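Local coordinates for 1,3-1,4-beta-glucanase (Hordeum vulgare, PDB 1AQ0), which hydrolyses 1,4-beta-glucosidic linkages in mixed-linkage 1,3-1,4-beta-D-glucans as a family 17 glycoside hydrolase, at residues S20-S24 with N25-S29; A149-G152 with P153-F157. One frame throughout, in Å; residues are numbered along the deposited sequence.

Contact 1: residues S20-S24 with N25-S29; sequences SMFKS and NGIKS. Unlike the reference sequence in segment 20-24: Ser-24 (reference Phe).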
loop_
_atom_site.group_PDB
_atom_site.type_symbol
_atom_site.label_atom_id
_atom_site.label_comp_id
_atom_site.label_asym_id
_atom_site.label_seq_id
_atom_site.Cartn_x
_atom_site.Cartn_y
_atom_site.Cartn_z
ATOM N N SER A 20 3.817 -32.980 2.523
ATOM C CA SER A 20 4.394 -33.114 3.859
ATOM C C SER A 20 5.602 -32.201 3.998
ATOM O O SER A 20 5.814 -31.610 5.056
ATOM C CB SER A 20 4.823 -34.556 4.152
ATOM O OG SER A 20 3.711 -35.356 4.511
ATOM N N MET A 21 6.405 -32.113 2.940
ATOM C CA MET A 21 7.588 -31.257 2.941
ATOM C C MET A 21 7.197 -29.780 3.059
ATOM O O MET A 21 7.908 -28.995 3.683
ATOM C CB MET A 21 8.417 -31.490 1.682
ATOM C CG MET A 21 9.107 -32.842 1.625
ATOM S SD MET A 21 9.874 -33.132 0.009
ATOM C CE MET A 21 11.334 -32.146 0.157
ATOM N N PHE A 22 6.080 -29.399 2.447
ATOM C CA PHE A 22 5.604 -28.018 2.534
ATOM C C PHE A 22 5.286 -27.701 3.997
ATOM O O PHE A 22 5.754 -26.691 4.538
ATOM C CB PHE A 22 4.351 -27.807 1.672
ATOM C CG PHE A 22 4.647 -27.376 0.263
ATOM C CD1 PHE A 22 5.276 -28.236 -0.633
ATOM C CD2 PHE A 22 4.309 -26.095 -0.166
ATOM C CE1 PHE A 22 5.566 -27.824 -1.933
ATOM C CE2 PHE A 22 4.598 -25.678 -1.462
ATOM C CZ PHE A 22 5.225 -26.540 -2.347
ATOM N N LYS A 23 4.547 -28.601 4.644
ATOM C CA LYS A 23 4.168 -28.441 6.047
ATOM C C LYS A 23 5.363 -28.400 6.988
ATOM O O LYS A 23 5.495 -27.473 7.777
ATOM C CB LYS A 23 3.238 -29.568 6.506
ATOM C CG LYS A 23 1.883 -29.605 5.833
ATOM C CD LYS A 23 1.021 -30.733 6.405
ATOM C CE LYS A 23 1.691 -32.099 6.234
ATOM N NZ LYS A 23 0.864 -33.231 6.746
ATOM N N SER A 24 6.241 -29.390 6.903
ATOM C CA SER A 24 7.392 -29.434 7.789
ATOM C C SER A 24 8.374 -28.285 7.600
ATOM O O SER A 24 9.116 -27.959 8.520
ATOM C CB SER A 24 8.113 -30.777 7.682
ATOM O OG SER A 24 8.542 -31.016 6.360
ATOM N N ASN A 25 8.370 -27.656 6.427
ATOM C CA ASN A 25 9.278 -26.543 6.171
ATOM C C ASN A 25 8.654 -25.164 6.384
ATOM O O ASN A 25 9.333 -24.152 6.267
ATOM C CB ASN A 25 9.869 -26.637 4.763
ATOM C CG ASN A 25 10.955 -27.697 4.649
ATOM O OD1 ASN A 25 12.130 -27.431 4.905
ATOM N ND2 ASN A 25 10.575 -28.892 4.229
ATOM N N GLY A 26 7.359 -25.119 6.669
ATOM C CA GLY A 26 6.698 -23.843 6.897
ATOM C C GLY A 26 6.310 -23.063 5.654
ATOM O O GLY A 26 6.139 -21.845 5.708
ATOM N N ILE A 27 6.185 -23.753 4.524
ATOM C CA ILE A 27 5.797 -23.096 3.282
ATOM C C ILE A 27 4.267 -22.964 3.296
ATOM O O ILE A 27 3.548 -23.965 3.335
ATOM C CB ILE A 27 6.289 -23.901 2.054
ATOM C CG1 ILE A 27 7.801 -24.150 2.178
ATOM C CG2 ILE A 27 5.975 -23.136 0.760
ATOM C CD1 ILE A 27 8.371 -25.151 1.182
ATOM N N LYS A 28 3.783 -21.726 3.271
ATOM C CA LYS A 28 2.352 -21.430 3.333
ATOM C C LYS A 28 1.543 -21.538 2.044
ATOM O O LYS A 28 0.328 -21.742 2.099
ATOM C CB LYS A 28 2.138 -20.021 3.896
ATOM C CG LYS A 28 2.717 -19.783 5.279
ATOM C CD LYS A 28 2.663 -18.295 5.635
ATOM C CE LYS A 28 3.279 -18.013 7.007
ATOM N NZ LYS A 28 4.686 -18.508 7.112
ATOM N N SER A 29 2.184 -21.326 0.897
ATOM C CA SER A 29 1.483 -21.365 -0.381
ATOM C C SER A 29 2.206 -22.191 -1.427
ATOM O O SER A 29 3.435 -22.265 -1.429
ATOM C CB SER A 29 1.269 -19.948 -0.908
ATOM O OG SER A 29 0.629 -19.139 0.063
#

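Contact 2: residues A149-G152 with P153-F157; sequences AFMG and PVVQF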
loop_
_atom_site.group_PDB
_atom_site.type_symbol
_atom_site.label_atom_id
_atom_site.label_comp_id
_atom_site.label_asym_id
_atom_site.label_seq_id
_atom_site.Cartn_x
_atom_site.Cartn_y
_atom_site.Cartn_z
ATOM N N ALA A 149 -0.243 -4.140 -26.621
ATOM C CA ALA A 149 -1.452 -4.472 -27.378
ATOM C C ALA A 149 -2.427 -5.377 -26.621
ATOM O O ALA A 149 -3.641 -5.154 -26.667
ATOM C CB ALA A 149 -1.071 -5.114 -28.705
ATOM N N PHE A 150 -1.911 -6.413 -25.958
ATOM C CA PHE A 150 -2.782 -7.311 -25.206
ATOM C C PHE A 150 -2.806 -6.997 -23.717
ATOM O O PHE A 150 -3.788 -7.286 -23.032
ATOM C CB PHE A 150 -2.432 -8.787 -25.459
ATOM C CG PHE A 150 -1.088 -9.213 -24.924
ATOM C CD1 PHE A 150 0.052 -9.110 -25.713
ATOM C CD2 PHE A 150 -0.972 -9.752 -23.643
ATOM C CE1 PHE A 150 1.289 -9.536 -25.234
ATOM C CE2 PHE A 150 0.260 -10.180 -23.154
ATOM C CZ PHE A 150 1.393 -10.074 -23.950
ATOM N N MET A 151 -1.750 -6.359 -23.220
ATOM C CA MET A 151 -1.685 -6.022 -21.800
ATOM C C MET A 151 -2.694 -4.962 -21.382
ATOM O O MET A 151 -3.149 -4.961 -20.242
ATOM C CB MET A 151 -0.266 -5.626 -21.387
ATOM C CG MET A 151 0.684 -6.822 -21.248
ATOM S SD MET A 151 0.026 -8.164 -20.203
ATOM C CE MET A 151 0.147 -7.423 -18.560
ATOM N N GLY A 152 -3.048 -4.066 -22.301
ATOM C CA GLY A 152 -4.034 -3.037 -21.997
ATOM C C GLY A 152 -5.314 -3.682 -21.500
ATOM O O GLY A 152 -5.746 -3.421 -20.382
ATOM N N PRO A 153 -5.958 -4.525 -22.324
ATOM C CA PRO A 153 -7.197 -5.227 -21.970
ATOM C C PRO A 153 -7.043 -6.138 -20.741
ATOM O O PRO A 153 -7.973 -6.267 -19.943
ATOM C CB PRO A 153 -7.487 -6.046 -23.224
ATOM C CG PRO A 153 -6.961 -5.170 -24.313
ATOM C CD PRO A 153 -5.648 -4.695 -23.757
ATOM N N VAL A 154 -5.887 -6.787 -20.603
ATOM C CA VAL A 154 -5.632 -7.668 -19.457
ATOM C C VAL A 154 -5.652 -6.861 -18.152
ATOM O O VAL A 154 -6.398 -7.182 -17.225
ATOM C CB VAL A 154 -4.269 -8.402 -19.605
ATOM C CG1 VAL A 154 -3.847 -9.042 -18.282
ATOM C CG2 VAL A 154 -4.368 -9.465 -20.690
ATOM N N VAL A 155 -4.850 -5.800 -18.098
ATOM C CA VAL A 155 -4.766 -4.936 -16.922
ATOM C C VAL A 155 -6.135 -4.330 -16.599
ATOM O O VAL A 155 -6.535 -4.265 -15.434
ATOM C CB VAL A 155 -3.705 -3.819 -17.132
ATOM C CG1 VAL A 155 -3.781 -2.794 -16.025
ATOM C CG2 VAL A 155 -2.305 -4.429 -17.178
ATOM N N GLN A 156 -6.871 -3.935 -17.638
ATOM C CA GLN A 156 -8.201 -3.350 -17.464
ATOM C C GLN A 156 -9.182 -4.365 -16.882
ATOM O O GLN A 156 -10.006 -4.022 -16.036
ATOM C CB GLN A 156 -8.705 -2.764 -18.791
ATOM C CG GLN A 156 -7.930 -1.507 -19.211
ATOM C CD GLN A 156 -8.022 -1.186 -20.702
ATOM O OE1 GLN A 156 -8.940 -1.635 -21.401
ATOM N NE2 GLN A 156 -7.064 -0.398 -21.195
ATOM N N PHE A 157 -9.065 -5.622 -17.299
ATOM C CA PHE A 157 -9.931 -6.683 -16.783
ATOM C C PHE A 157 -9.621 -6.903 -15.307
ATOM O O PHE A 157 -10.527 -7.046 -14.488
ATOM C CB PHE A 157 -9.718 -7.991 -17.568
ATOM C CG PHE A 157 -10.307 -9.213 -16.899
ATOM C CD1 PHE A 157 -11.662 -9.504 -17.010
ATOM C CD2 PHE A 157 -9.506 -10.059 -16.137
ATOM C CE1 PHE A 157 -12.208 -10.614 -16.370
ATOM C CE2 PHE A 157 -10.047 -11.171 -15.495
ATOM C CZ PHE A 157 -11.398 -11.446 -15.613
#

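Contact 1: residues S20-S24 with N25-S29
Asn-25 folds its amide back over the last helical turn, and its ND2 donates to Met-21 O at 2.7 Å, nearly straight (167°), with the acceptor in the amide plane. CG stands beside the backbone N (chi1 -76°), which lets amide and backbone N grip the same carbonyl; Asn-25 N reaches Met-21 O at 3.1 Å, from above the carbonyl plane. Without the amide, as with an alanine here, Met-21 O would probably keep only the bent backbone bond, and the helix end would lose its straight side-chain bond. One residue earlier, Ser-24 OG likewise turns back to Ser-20 O, which also accepts from Ser-24 N. Ile-27 CG2 rests against one border of the Phe-22 ring, 3.5 Å from Phe-22 CD2, while Ile-27 CD1 lies over one face. Ser-29 O meets the ring edge in plane, 3.6 Å from Phe-22 CE2. Val-3 of strand 2-4 touches both Phe-22 and Ile-27. Gly-26, at positive phi (80°), turns the chain: Ile-27 N bonds to Phe-22 O at 3.0 Å and Gly-26 N to Lys-23 O, and the apolar Phe-22/Ile-27 pair straddles the turn. This Schellman motif ends helix 15-25 and leads into strand 29-32 of the barrel.

Contact 2: residues A149-G152 with P153-F157
Three backbone bonds join Phe-150, Met-151 and Gly-152 to the turn that follows. Val-154 N donates to Phe-150 O in the carbonyl plane, Val-155 N to Met-151 O at 2.9 Å and almost straight (172°), and Gln-156 N to Gly-152 O. The bond missing from this series is that of Pro-153, whose N has no hydrogen to give. Its CD sits 3.6 Å from Ala-149 O, the carbonyl that an amide would have used, and 3.3 Å from Phe-150 O, and the helix kinks here. At the backbone angles of Gly-152 a CB would come too near Pro-153 CD, a collision that glycine avoids.

Apolar contacts follow the inner side. Met-151 bends at both chi2 (-51°) and chi3 (-72°), curling its chain forward along the helix so that Met-151 CE reaches Val-155 CG2 at 4.1 Å; the two side chains meet at about a right angle. The same methyl also approaches Val-154 CG1.

A third group sets side-chain carbons against carbonyl oxygens of the preceding turn. Each valine uses its CG2, the branch beside its own backbone N: Val-154 CG2 is 3.3 Å from Phe-150 O, and Val-155 CG2 is 3.2 Å from Met-151 O. Gln-156 contributes in the same way, its CG 3.1 Å from Gly-152 O.

Helix 145-161 packs inward on strand 122-128, with Met-151 on Val-127 and Val-154 on Thr-125, while Val-154 and Phe-157 both touch Met-106 of the adjacent helix 102-115.

Contacts 1 and 2 lie on opposite sides of the centre of one TIM barrel, their centres 35 Å apart and their nearest atoms about 20 Å apart, so neither touches the other. The centre of each lies 18 Å from the centre of the chain, contact 2 within an outer helix, contact 1 at the end of one. One therefore shapes a helix-to-strand connection, the other a bend along the helix that precedes strand 165-168. Strands 29-32 and 165-168 belong to the same parallel sheet. In family 17 enzymes the substrate cleft runs across the C-terminal ends of the barrel strands; contact 1, leading into the N-terminal end of strand 29-32, is at the barrel end away from it.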